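Local coordinates for hypothetical protein, IPT/TIG domain protein (Bacteroides ovatus, PDB 4HW6) that is of unknown function but probably serves as an auxiliary carbohydrate-binding protein, pairing an IPT/TIG domain with a six-bladed beta-propeller, at residues Tyr210-Ala215 with Thr219-Leu224. Numbering follows the deposited sequence. Where two conformers were deposited one is given.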
# COMPACT_ATOMS: atom_id res chain seq x y z
N TYR A 210 -18.39 15.77 6.87
CA TYR A 210 -18.98 16.16 5.60
C TYR A 210 -19.06 14.95 4.69
O TYR A 210 -18.33 13.97 4.90
CB TYR A 210 -18.12 17.20 4.92
CG TYR A 210 -18.14 18.57 5.54
CD1 TYR A 210 -19.13 19.49 5.19
CD2 TYR A 210 -17.18 18.95 6.47
CE1 TYR A 210 -19.18 20.75 5.73
CE2 TYR A 210 -17.21 20.24 7.02
CZ TYR A 210 -18.20 21.13 6.63
OH TYR A 210 -18.30 22.43 7.15
N LEU A 211 -19.94 15.03 3.70
CA LEU A 211 -20.08 13.99 2.68
C LEU A 211 -20.02 14.62 1.30
O LEU A 211 -20.64 15.67 1.06
CB LEU A 211 -21.42 13.27 2.88
CG LEU A 211 -21.77 12.09 1.97
CD1 LEU A 211 -22.58 11.06 2.73
CD2 LEU A 211 -22.53 12.57 0.74
N PHE A 212 -19.28 13.98 0.37
CA PHE A 212 -19.31 14.37 -1.04
C PHE A 212 -19.96 13.22 -1.80
O PHE A 212 -19.53 12.06 -1.68
CB PHE A 212 -17.91 14.64 -1.59
CG PHE A 212 -17.23 15.83 -0.98
CD1 PHE A 212 -16.55 15.72 0.25
CD2 PHE A 212 -17.28 17.06 -1.59
CE1 PHE A 212 -15.95 16.83 0.82
CE2 PHE A 212 -16.68 18.17 -1.02
CZ PHE A 212 -16.02 18.06 0.18
N THR A 213 -21.02 13.51 -2.55
CA THR A 213 -21.86 12.43 -3.09
C THR A 213 -21.25 11.80 -4.33
O THR A 213 -20.79 12.48 -5.24
CB THR A 213 -23.28 12.92 -3.44
OG1 THR A 213 -23.21 13.86 -4.51
CG2 THR A 213 -23.96 13.57 -2.24
N ARG A 214 -21.26 10.47 -4.36
CA ARG A 214 -20.80 9.70 -5.52
C ARG A 214 -21.60 10.06 -6.79
O ARG A 214 -21.04 10.17 -7.87
CB ARG A 214 -20.92 8.21 -5.23
CG ARG A 214 -20.38 7.28 -6.32
CD ARG A 214 -20.75 5.84 -5.98
NE ARG A 214 -20.31 4.89 -6.99
CZ ARG A 214 -20.78 3.65 -7.13
NH1 ARG A 214 -21.71 3.17 -6.30
NH2 ARG A 214 -20.31 2.86 -8.09
N ALA A 215 -22.91 10.26 -6.62
CA ALA A 215 -23.81 10.57 -7.73
C ALA A 215 -23.47 11.87 -8.46
O ALA A 215 -23.77 11.99 -9.64
CB ALA A 215 -25.25 10.60 -7.25
N THR A 219 -18.70 16.12 -6.37
CA THR A 219 -18.70 17.59 -6.43
C THR A 219 -19.66 18.23 -5.42
O THR A 219 -19.40 19.33 -4.95
CB THR A 219 -19.04 18.08 -7.85
OG1 THR A 219 -20.35 17.63 -8.21
CG2 THR A 219 -18.01 17.53 -8.87
N GLU A 220 -20.76 17.55 -5.11
CA GLU A 220 -21.74 18.07 -4.17
C GLU A 220 -21.39 17.69 -2.73
O GLU A 220 -21.25 16.51 -2.41
CB GLU A 220 -23.13 17.54 -4.50
CG GLU A 220 -24.22 18.19 -3.67
CD GLU A 220 -25.62 17.70 -4.00
OE1 GLU A 220 -25.79 16.99 -5.02
OE2 GLU A 220 -26.55 18.03 -3.24
N ARG A 221 -21.27 18.70 -1.87
CA ARG A 221 -20.95 18.49 -0.44
C ARG A 221 -22.21 18.59 0.41
O ARG A 221 -23.05 19.47 0.20
CB ARG A 221 -19.91 19.52 0.02
CG ARG A 221 -19.22 19.17 1.33
CD ARG A 221 -18.32 20.30 1.80
NE ARG A 221 -19.09 21.42 2.35
CZ ARG A 221 -18.56 22.55 2.80
NH1 ARG A 221 -17.25 22.77 2.73
NH2 ARG A 221 -19.36 23.50 3.32
N LEU A 222 -22.35 17.68 1.36
CA LEU A 222 -23.42 17.71 2.36
C LEU A 222 -22.78 17.72 3.75
O LEU A 222 -21.68 17.21 3.94
CB LEU A 222 -24.33 16.48 2.25
CG LEU A 222 -25.01 16.18 0.90
CD1 LEU A 222 -25.70 14.82 0.95
CD2 LEU A 222 -26.01 17.26 0.49
N SER A 223 -23.47 18.31 4.72
CA SER A 223 -23.04 18.28 6.12
C SER A 223 -23.80 17.18 6.85
O SER A 223 -25.03 17.17 6.84
CB SER A 223 -23.34 19.64 6.78
OG SER A 223 -22.64 20.68 6.11
N LEU A 224 -23.08 16.26 7.47
CA LEU A 224 -23.71 15.14 8.13
C LEU A 224 -24.01 15.45 9.58
O LEU A 224 -25.14 15.30 10.01
CB LEU A 224 -22.84 13.89 8.07
CG LEU A 224 -22.55 13.35 6.68
CD1 LEU A 224 -21.80 12.02 6.77
CD2 LEU A 224 -23.85 13.20 5.90
O HOH W 1 -25.63 14.46 -5.20
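E220 meets T213 at the turn end of the hairpin: N of T213 donates to O of E220 at 3.0 Å. A water joins OG1 of T213 to OE1 of E220, which accepts from it, while the same hydroxyl bonds to S216. R221 then runs its aliphatic part over one face of the F212 ring, with CG 3.8 Å from the ring centroid and 24° off the normal, a CH-pi contact. With CG anti to the backbone N (chi1 -164°) and a bend near its end, the chain carries its guanidinium to Y210, whose CE1 lies over one face of that group. The two planes are 42° apart; NH1 bonds to O of T179. L222 pairs with L211 through two backbone bonds, N of L222 to O of L211 at 2.7 Å and N of L211 to O of L222 at 2.8 Å. On the face away from Y210, F212 and R221, CD1 of L222 lies 3.9 Å from CD2 of L211 and meets CG2 of T213. S223 sets OG 3.5 Å from CE1 of Y210, oblique to the ring, and bonds weakly to OG1 of T207, and L224 brings CD2 against CB of L211. Outer strand 221-226 belongs to a four-stranded antiparallel propeller blade; backbone bonds fix its register, whereas its arginine spans two aromatic side chains, laying apolar methylenes on one and a guanidinium face against the other.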